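Local coordinates for protein TonB-dependent siderophore receptor (Pseudomonas aeruginosa 39016, PDB 5NEC) that probably takes up ferric siderophores across the outer membrane, powered by TonB, and may admit siderophore-drug conjugates by the same route, at residues Glu120-Glu125 with Ser230-Glu235; Val150-Lys155 with Arg190-Lys195; Val584-Ser589 with Ala600-Leu605. All blocks are in the same frame, centred on the assembly; numbering follows the deposited sequence.

In the fold
From the N terminus, the chain first builds the plug, which includes strands 124-130 and 146-151. It then enters the barrel at strand 159-167. Contact 1 sets a plug turn against barrel strand 225-238 and closes a loop of about a hundred residues. Contact 2 closes a loop of 34 residues within that one. It sets the segment leaving the plug against barrel strand 187-200. The two contacts touch, with centres about 7 Å apart, and both join plug to barrel wall. Contact 3 follows contact 1 and closes a loop of 10. It is a hairpin within the barrel, its centre about 29 Å from that of contact 1, on the opposite side of the chain's centre.

Contact 1 (Glu120-Glu125 with Ser230-Glu235); sequences EIFNLE and SHYHLE
The plug of this TonB-dependent receptor meets the barrel wall where Phe122 and Asn123, in a type I turn from Ile121 to Leu124, pack on Tyr232 of a barrel strand. Tyr232 is the centre of the contact. Its CE1 lies 3.7 Å from Phe122 CE1. The two rings are nearly parallel, at 29°, but slid apart. Their centroids are 5.8 Å apart, so the rings overlap very little. Asn123 comes in beside Phe122, with its CB over the centre of one Phe122 ring face. Its amide runs past the tyrosine in the opposite direction, its plane 26° from the ring plane, and Asn123 ND2 approaches Tyr232 CD1 to 3.6 Å.

Beside the rings, Glu120 CB meets Leu234 CD2 at 4.0 Å. The Glu120 chain then bends at chi2 (64°) and turns its carboxylate back on the turn. Glu120 OE2 accepts from Ile121 N at 2.8 Å and from Phe122 N at 3.0 Å, which ties down the start of the turn. Arg173 and Arg210 form salt bridges with the same carboxylate, so its charge is probably well balanced. A water accepts from Asn123 N at 3.0 Å, and its bonds to Glu120 O and Tyr232 OH are weak. No direct hydrogen bond crosses the contact.

Around it, Phe122 and Asn123 also touch Asn192 of strand 187-200, and Asn123 reaches Ala214 of strand 206-219. On the other flank, Tyr232 and Leu234 pack on Ile281 of strand 276-291.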
loop_
_atom_site.group_PDB
_atom_site.type_symbol
_atom_site.label_atom_id
_atom_site.label_comp_id
_atom_site.label_asym_id
_atom_site.label_seq_id
_atom_site.Cartn_x
_atom_site.Cartn_y
_atom_site.Cartn_z
ATOM N N GLU A 120 -6.510 5.422 -1.509
ATOM C CA GLU A 120 -6.719 6.081 -2.776
ATOM C C GLU A 120 -5.451 6.937 -2.966
ATOM O O GLU A 120 -4.628 6.976 -2.061
ATOM C CB GLU A 120 -8.080 6.792 -2.670
ATOM C CG GLU A 120 -8.366 7.945 -3.568
ATOM C CD GLU A 120 -8.409 7.632 -5.045
ATOM O OE1 GLU A 120 -9.356 6.989 -5.538
ATOM O OE2 GLU A 120 -7.492 8.133 -5.725
ATOM N N ILE A 121 -5.218 7.504 -4.152
ATOM C CA ILE A 121 -4.014 8.323 -4.397
ATOM C C ILE A 121 -4.274 9.803 -4.729
ATOM O O ILE A 121 -3.307 10.545 -4.839
ATOM C CB ILE A 121 -3.061 7.700 -5.475
ATOM C CG1 ILE A 121 -3.764 7.422 -6.818
ATOM C CG2 ILE A 121 -2.453 6.412 -4.963
ATOM C CD1 ILE A 121 -4.126 8.654 -7.623
ATOM N N PHE A 122 -5.539 10.232 -4.877
ATOM C CA PHE A 122 -5.859 11.620 -5.301
ATOM C C PHE A 122 -5.207 12.694 -4.425
ATOM O O PHE A 122 -4.822 13.732 -4.944
ATOM C CB PHE A 122 -7.383 11.893 -5.425
ATOM C CG PHE A 122 -8.070 12.276 -4.116
ATOM C CD1 PHE A 122 -8.348 11.312 -3.143
ATOM C CD2 PHE A 122 -8.458 13.582 -3.868
ATOM C CE1 PHE A 122 -8.975 11.643 -1.950
ATOM C CE2 PHE A 122 -9.083 13.925 -2.667
ATOM C CZ PHE A 122 -9.353 12.955 -1.709
ATOM N N ASN A 123 -5.046 12.433 -3.125
ATOM C CA ASN A 123 -4.422 13.395 -2.210
ATOM C C ASN A 123 -2.913 13.202 -1.986
ATOM O O ASN A 123 -2.351 13.829 -1.092
ATOM C CB ASN A 123 -5.152 13.369 -0.866
ATOM C CG ASN A 123 -4.936 14.641 -0.052
ATOM O OD1 ASN A 123 -4.990 15.764 -0.583
ATOM N ND2 ASN A 123 -4.674 14.468 1.243
ATOM N N LEU A 124 -2.243 12.379 -2.797
ATOM C CA LEU A 124 -0.814 12.088 -2.578
ATOM C C LEU A 124 0.123 12.773 -3.576
ATOM O O LEU A 124 -0.181 12.902 -4.755
ATOM C CB LEU A 124 -0.561 10.580 -2.602
ATOM C CG LEU A 124 -1.355 9.729 -1.602
ATOM C CD1 LEU A 124 -0.931 8.279 -1.701
ATOM C CD2 LEU A 124 -1.202 10.242 -0.177
ATOM N N GLU A 125 1.273 13.194 -3.067
ATOM C CA GLU A 125 2.356 13.775 -3.856
ATOM C C GLU A 125 3.255 12.656 -4.367
ATOM O O GLU A 125 3.623 12.631 -5.545
ATOM C CB GLU A 125 3.166 14.739 -2.975
ATOM C CG GLU A 125 4.127 15.656 -3.715
ATOM C CD GLU A 125 3.439 16.733 -4.546
ATOM O OE1 GLU A 125 2.320 17.199 -4.188
ATOM O OE2 GLU A 125 4.050 17.130 -5.563
ATOM N N SER A 230 -4.897 20.116 8.186
ATOM C CA SER A 230 -5.436 19.298 7.098
ATOM C C SER A 230 -6.587 18.453 7.575
ATOM O O SER A 230 -6.589 17.970 8.697
ATOM C CB SER A 230 -4.360 18.377 6.543
ATOM O OG SER A 230 -3.391 19.170 5.868
ATOM N N HIS A 231 -7.571 18.267 6.716
ATOM C CA HIS A 231 -8.550 17.247 6.926
ATOM C C HIS A 231 -8.614 16.376 5.678
ATOM O O HIS A 231 -8.447 16.877 4.562
ATOM C CB HIS A 231 -9.921 17.822 7.286
ATOM C CG HIS A 231 -10.852 16.790 7.842
ATOM N ND1 HIS A 231 -10.912 16.492 9.187
ATOM C CD2 HIS A 231 -11.680 15.913 7.227
ATOM C CE1 HIS A 231 -11.769 15.503 9.378
ATOM N NE2 HIS A 231 -12.244 15.132 8.203
ATOM N N TYR A 232 -8.816 15.069 5.891
ATOM C CA TYR A 232 -8.947 14.079 4.830
ATOM C C TYR A 232 -10.227 13.244 5.046
ATOM O O TYR A 232 -10.449 12.675 6.108
ATOM C CB TYR A 232 -7.714 13.165 4.797
ATOM C CG TYR A 232 -7.775 12.121 3.705
ATOM C CD1 TYR A 232 -7.430 12.437 2.405
ATOM C CD2 TYR A 232 -8.196 10.812 3.971
ATOM C CE1 TYR A 232 -7.476 11.489 1.397
ATOM C CE2 TYR A 232 -8.256 9.857 2.966
ATOM C CZ TYR A 232 -7.886 10.199 1.682
ATOM O OH TYR A 232 -7.933 9.283 0.658
ATOM N N HIS A 233 -11.057 13.164 4.022
ATOM C CA HIS A 233 -12.296 12.437 4.100
ATOM C C HIS A 233 -12.481 11.595 2.847
ATOM O O HIS A 233 -12.430 12.143 1.751
ATOM C CB HIS A 233 -13.465 13.394 4.237
ATOM C CG HIS A 233 -14.779 12.701 4.385
ATOM N ND1 HIS A 233 -15.214 12.201 5.591
ATOM C CD2 HIS A 233 -15.729 12.373 3.478
ATOM C CE1 HIS A 233 -16.379 11.602 5.429
ATOM N NE2 HIS A 233 -16.714 11.692 4.156
ATOM N N LEU A 234 -12.689 10.283 3.019
ATOM C CA LEU A 234 -13.040 9.383 1.921
ATOM C C LEU A 234 -14.148 8.429 2.352
ATOM O O LEU A 234 -14.089 7.831 3.427
ATOM C CB LEU A 234 -11.818 8.575 1.465
ATOM C CG LEU A 234 -12.017 7.780 0.154
ATOM C CD1 LEU A 234 -11.880 8.685 -1.061
ATOM C CD2 LEU A 234 -11.022 6.646 0.062
ATOM N N GLU A 235 -15.138 8.276 1.483
ATOM C CA GLU A 235 -16.290 7.418 1.703
ATOM C C GLU A 235 -16.406 6.494 0.508
ATOM O O GLU A 235 -16.262 6.950 -0.623
ATOM C CB GLU A 235 -17.536 8.285 1.791
ATOM C CG GLU A 235 -18.743 7.621 2.448
ATOM C CD GLU A 235 -19.565 8.636 3.198
ATOM O OE1 GLU A 235 -18.963 9.296 4.099
ATOM O OE2 GLU A 235 -20.770 8.793 2.897
HETATM O O HOH W 1 -5.377 9.888 -1.493
#

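Contact 2 (Val150-Lys155 with Arg190-Lys195); sequences VSKQAK and RLNLLK
Arg190 has CG anti to its backbone N (chi1 -172°) and stays extended to NE, which carries its guanidinium from the barrel wall to the backbone at Gln153. Lys152 has CG anti to its carbonyl carbon (chi1 -71°) and is also extended. It crosses the arginine at about a right angle. Lys152 CB sits over the centre of one guanidinium face, 3.7 Å from Arg190 CZ. Further out, Lys152 CD is 3.6 Å from Arg190 NH2.

The polar link is at the guanidinium edge. Arg190 NH1 donates to Gln153 O at 2.8 Å with an N-H...O angle of 159°. The oxygen lies in the guanidinium plane, while the donor stands well above the carbonyl plane. Nearer the backbone, Ala154 CB packs on Arg190 CB at 3.6 Å.

This is the passage from plug to barrel. Strand 146-151 is the last strand of the plug sheet in chain order, and residues 152-155 lead on to strand 159-167 of the barrel. The segment is thus held against the inner side of strand 187-200.

Three basic groups gather here. Lys155 CE comes within 3.9 Å of Arg190 NH1, and Lys155 NZ stands 4.5 Å from that same NH1. Asp177 of strand 172-182 forms salt bridges with both Arg190 and Lys152 and probably offsets the repulsion between those two. Lys152 NZ is also hydrogen-bonded to Phe122 O in the plug turn. Its bond to Asn192 OD1, at 3.4 Å, is weak by comparison. Asn192 ND2 makes a weak hydrogen bond to Asp177 as well.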
loop_
_atom_site.group_PDB
_atom_site.type_symbol
_atom_site.label_atom_id
_atom_site.label_comp_id
_atom_site.label_asym_id
_atom_site.label_seq_id
_atom_site.Cartn_x
_atom_site.Cartn_y
_atom_site.Cartn_z
ATOM N N VAL A 150 3.086 10.588 1.205
ATOM C CA VAL A 150 3.228 12.035 1.391
ATOM C C VAL A 150 1.970 12.760 0.864
ATOM O O VAL A 150 1.663 12.684 -0.324
ATOM C CB VAL A 150 4.510 12.562 0.676
ATOM C CG1 VAL A 150 4.762 14.036 0.990
ATOM C CG2 VAL A 150 5.731 11.719 1.066
ATOM N N SER A 151 1.241 13.441 1.751
ATOM C CA SER A 151 0.021 14.185 1.386
ATOM C C SER A 151 0.315 15.453 0.624
ATOM O O SER A 151 1.286 16.143 0.919
ATOM C CB SER A 151 -0.740 14.646 2.623
ATOM O OG SER A 151 -1.248 13.563 3.346
ATOM N N LYS A 152 -0.557 15.788 -0.316
ATOM C CA LYS A 152 -0.600 17.135 -0.883
ATOM C C LYS A 152 -0.993 18.114 0.231
ATOM O O LYS A 152 -1.977 17.877 0.916
ATOM C CB LYS A 152 -1.629 17.202 -1.999
ATOM C CG LYS A 152 -1.214 16.458 -3.244
ATOM C CD LYS A 152 -2.381 16.436 -4.208
ATOM C CE LYS A 152 -2.089 15.588 -5.421
ATOM N NZ LYS A 152 -3.218 15.788 -6.369
ATOM N N GLN A 153 -0.190 19.164 0.425
ATOM C CA GLN A 153 -0.450 20.229 1.406
ATOM C C GLN A 153 -0.602 21.557 0.672
ATOM O O GLN A 153 -0.050 21.746 -0.420
ATOM C CB GLN A 153 0.711 20.374 2.416
ATOM C CG GLN A 153 0.925 19.203 3.365
ATOM C CD GLN A 153 -0.232 18.975 4.345
ATOM O OE1 GLN A 153 -0.909 19.914 4.769
ATOM N NE2 GLN A 153 -0.460 17.721 4.697
ATOM N N ALA A 154 -1.343 22.476 1.291
ATOM C CA ALA A 154 -1.399 23.859 0.817
ATOM C C ALA A 154 -0.014 24.452 0.946
ATOM O O ALA A 154 0.693 24.177 1.921
ATOM C CB ALA A 154 -2.409 24.675 1.607
ATOM N N LYS A 155 0.371 25.217 -0.066
ATOM C CA LYS A 155 1.737 25.714 -0.203
ATOM C C LYS A 155 1.733 27.010 -1.011
ATOM O O LYS A 155 0.656 27.481 -1.424
ATOM C CB LYS A 155 2.596 24.657 -0.882
ATOM C CG LYS A 155 2.136 24.290 -2.286
ATOM C CD LYS A 155 2.915 23.109 -2.848
ATOM C CE LYS A 155 2.509 22.829 -4.290
ATOM N NZ LYS A 155 3.406 21.835 -4.937
ATOM N N ARG A 190 -5.810 24.936 0.218
ATOM C CA ARG A 190 -5.834 23.934 -0.841
ATOM C C ARG A 190 -7.024 23.014 -0.662
ATOM O O ARG A 190 -7.333 22.615 0.460
ATOM C CB ARG A 190 -4.536 23.138 -0.848
ATOM C CG ARG A 190 -4.384 22.206 -2.033
ATOM C CD ARG A 190 -2.963 21.681 -2.119
ATOM N NE ARG A 190 -2.720 20.950 -3.360
ATOM C CZ ARG A 190 -1.539 20.459 -3.729
ATOM N NH1 ARG A 190 -0.459 20.607 -2.955
ATOM N NH2 ARG A 190 -1.434 19.806 -4.880
ATOM N N LEU A 191 -7.692 22.691 -1.763
ATOM C CA LEU A 191 -8.819 21.767 -1.734
ATOM C C LEU A 191 -8.608 20.719 -2.814
ATOM O O LEU A 191 -8.391 21.081 -3.972
ATOM C CB LEU A 191 -10.117 22.522 -1.975
ATOM C CG LEU A 191 -11.415 21.721 -1.877
ATOM C CD1 LEU A 191 -11.552 21.046 -0.512
ATOM C CD2 LEU A 191 -12.623 22.599 -2.192
ATOM N N ASN A 192 -8.624 19.439 -2.426
ATOM C CA ASN A 192 -8.634 18.312 -3.366
ATOM C C ASN A 192 -9.977 17.604 -3.257
ATOM O O ASN A 192 -10.395 17.238 -2.163
ATOM C CB ASN A 192 -7.505 17.321 -3.078
ATOM C CG ASN A 192 -6.225 17.689 -3.777
ATOM O OD1 ASN A 192 -5.941 17.197 -4.867
ATOM N ND2 ASN A 192 -5.451 18.583 -3.171
ATOM N N LEU A 193 -10.631 17.409 -4.399
ATOM C CA LEU A 193 -11.908 16.723 -4.484
ATOM C C LEU A 193 -11.804 15.512 -5.392
ATOM O O LEU A 193 -11.040 15.534 -6.352
ATOM C CB LEU A 193 -12.949 17.670 -5.056
ATOM C CG LEU A 193 -13.237 18.925 -4.249
ATOM C CD1 LEU A 193 -14.294 19.730 -4.977
ATOM C CD2 LEU A 193 -13.669 18.592 -2.820
ATOM N N LEU A 194 -12.612 14.486 -5.101
ATOM C CA LEU A 194 -12.629 13.237 -5.880
ATOM C C LEU A 194 -14.030 12.649 -5.985
ATOM O O LEU A 194 -14.740 12.576 -5.008
ATOM C CB LEU A 194 -11.703 12.186 -5.245
ATOM C CG LEU A 194 -11.841 10.746 -5.766
ATOM C CD1 LEU A 194 -11.336 10.638 -7.194
ATOM C CD2 LEU A 194 -11.104 9.758 -4.887
ATOM N N LYS A 195 -14.398 12.198 -7.178
ATOM C CA LYS A 195 -15.567 11.336 -7.378
ATOM C C LYS A 195 -15.140 10.230 -8.341
ATOM O O LYS A 195 -14.646 10.530 -9.433
ATOM C CB LYS A 195 -16.724 12.148 -7.950
ATOM C CG LYS A 195 -18.041 11.399 -8.110
ATOM C CD LYS A 195 -19.098 12.332 -8.704
ATOM C CE LYS A 195 -20.370 11.614 -9.111
ATOM N NZ LYS A 195 -20.966 10.908 -7.947
#

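Contact 3 (Val584-Ser589 with Ala600-Leu605); sequences VELSAS and AGYSYL
Tyr602 and Leu586 face each other across an antiparallel hairpin of the barrel wall. Tyr602 CB lies 4.3 Å from Leu586 CB. The ring turns along the wall, and Tyr602 CD2 meets Leu586 CD1 at 4.2 Å. At the tip, Tyr602 OH hydrogen-bonds to Asn639 on the next strand. Val584 and Tyr604 lie on this same face and meet through their CB atoms, also at 4.2 Å. Ala588 and Ala600 complete it. The face is on the surface, as expected of the lipid-facing side of an outer-membrane barrel.

Six backbone hydrogen bonds zip the two strands together; their axes run antiparallel, at 178°. Tyr602 N donates to Leu586 O at 2.8 Å, and Leu586 N donates back to Tyr602 O. The pairs Val584-Tyr604 and Ala588-Ala600 are bonded in the same way. Between the Leu586-Tyr602 and Ala588-Ala600 pairs, Gly601 faces Ser587 in a non-hydrogen-bonded pair, its CA 3.0 Å from Leu586 O in a CA-H...O contact.

Glu585, Ser587 and Ser603 point to the other face, toward the plug. Glu585 forms a salt bridge with Arg98 there. In the barrel, strand 550-561 flanks 584-589, and strand 639-650 flanks 600-605.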
loop_
_atom_site.group_PDB
_atom_site.type_symbol
_atom_site.label_atom_id
_atom_site.label_comp_id
_atom_site.label_asym_id
_atom_site.label_seq_id
_atom_site.Cartn_x
_atom_site.Cartn_y
_atom_site.Cartn_z
ATOM N N VAL A 584 18.211 -9.792 -3.448
ATOM C CA VAL A 584 18.915 -8.862 -4.311
ATOM C C VAL A 584 17.902 -7.903 -4.908
ATOM O O VAL A 584 16.847 -8.329 -5.375
ATOM C CB VAL A 584 19.632 -9.586 -5.470
ATOM C CG1 VAL A 584 20.320 -8.579 -6.390
ATOM C CG2 VAL A 584 20.618 -10.633 -4.935
ATOM N N GLU A 585 18.240 -6.615 -4.904
ATOM C CA GLU A 585 17.386 -5.558 -5.436
ATOM C C GLU A 585 18.213 -4.677 -6.369
ATOM O O GLU A 585 19.304 -4.265 -6.013
ATOM C CB GLU A 585 16.776 -4.744 -4.281
ATOM C CG GLU A 585 15.485 -5.373 -3.736
ATOM C CD GLU A 585 15.099 -4.973 -2.300
ATOM O OE1 GLU A 585 15.743 -4.098 -1.679
ATOM O OE2 GLU A 585 14.126 -5.571 -1.768
ATOM N N LEU A 586 17.677 -4.408 -7.558
ATOM C CA LEU A 586 18.263 -3.488 -8.529
ATOM C C LEU A 586 17.239 -2.420 -8.876
ATOM O O LEU A 586 16.083 -2.758 -9.078
ATOM C CB LEU A 586 18.644 -4.254 -9.813
ATOM C CG LEU A 586 19.520 -5.503 -9.673
ATOM C CD1 LEU A 586 19.714 -6.151 -11.044
ATOM C CD2 LEU A 586 20.845 -5.157 -9.019
ATOM N N SER A 587 17.647 -1.151 -8.962
ATOM C CA SER A 587 16.763 -0.051 -9.407
ATOM C C SER A 587 17.411 0.871 -10.430
ATOM O O SER A 587 18.619 1.078 -10.429
ATOM C CB SER A 587 16.330 0.841 -8.239
ATOM O OG SER A 587 16.068 0.087 -7.080
ATOM N N ALA A 588 16.568 1.455 -11.270
ATOM C CA ALA A 588 16.954 2.499 -12.197
ATOM C C ALA A 588 15.808 3.513 -12.229
ATOM O O ALA A 588 14.656 3.129 -12.428
ATOM C CB ALA A 588 17.206 1.913 -13.582
ATOM N N SER A 589 16.131 4.794 -12.052
ATOM C CA SER A 589 15.128 5.845 -11.931
ATOM C C SER A 589 15.627 7.172 -12.508
ATOM O O SER A 589 16.611 7.711 -12.014
ATOM C CB SER A 589 14.704 5.992 -10.457
ATOM O OG SER A 589 15.725 6.516 -9.628
ATOM N N ALA A 600 12.239 1.645 -12.914
ATOM C CA ALA A 600 12.363 0.194 -13.050
ATOM C C ALA A 600 13.096 -0.448 -11.883
ATOM O O ALA A 600 13.905 0.190 -11.238
ATOM C CB ALA A 600 13.059 -0.154 -14.364
ATOM N N GLY A 601 12.775 -1.711 -11.597
ATOM C CA GLY A 601 13.473 -2.479 -10.566
ATOM C C GLY A 601 13.390 -3.980 -10.760
ATOM O O GLY A 601 12.517 -4.479 -11.469
ATOM N N TYR A 602 14.313 -4.703 -10.142
ATOM C CA TYR A 602 14.280 -6.164 -10.114
ATOM C C TYR A 602 14.405 -6.584 -8.659
ATOM O O TYR A 602 15.118 -5.943 -7.900
ATOM C CB TYR A 602 15.403 -6.791 -10.971
ATOM C CG TYR A 602 15.572 -8.290 -10.720
ATOM C CD1 TYR A 602 14.685 -9.226 -11.268
ATOM C CD2 TYR A 602 16.579 -8.767 -9.877
ATOM C CE1 TYR A 602 14.818 -10.593 -10.996
ATOM C CE2 TYR A 602 16.719 -10.123 -9.608
ATOM C CZ TYR A 602 15.844 -11.029 -10.166
ATOM O OH TYR A 602 16.007 -12.356 -9.870
ATOM N N SER A 603 13.711 -7.656 -8.283
ATOM C CA SER A 603 13.722 -8.159 -6.920
ATOM C C SER A 603 13.857 -9.680 -6.930
ATOM O O SER A 603 13.115 -10.363 -7.630
ATOM C CB SER A 603 12.441 -7.725 -6.194
ATOM O OG SER A 603 12.252 -8.421 -4.964
ATOM N N TYR A 604 14.833 -10.179 -6.175
ATOM C CA TYR A 604 15.028 -11.591 -5.938
ATOM C C TYR A 604 14.886 -11.823 -4.440
ATOM O O TYR A 604 15.592 -11.209 -3.649
ATOM C CB TYR A 604 16.414 -12.045 -6.416
ATOM C CG TYR A 604 16.750 -13.482 -6.067
ATOM C CD1 TYR A 604 16.276 -14.540 -6.841
ATOM C CD2 TYR A 604 17.538 -13.781 -4.944
ATOM C CE1 TYR A 604 16.581 -15.860 -6.511
ATOM C CE2 TYR A 604 17.849 -15.094 -4.604
ATOM C CZ TYR A 604 17.380 -16.126 -5.405
ATOM O OH TYR A 604 17.672 -17.422 -5.077
ATOM N N LEU A 605 13.972 -12.707 -4.055
ATOM C CA LEU A 605 13.698 -13.001 -2.660
ATOM C C LEU A 605 13.759 -14.505 -2.483
ATOM O O LEU A 605 12.886 -15.231 -2.953
ATOM C CB LEU A 605 12.315 -12.471 -2.285
ATOM C CG LEU A 605 12.146 -10.952 -2.401
ATOM C CD1 LEU A 605 10.693 -10.541 -2.229
ATOM C CD2 LEU A 605 13.013 -10.239 -1.377
#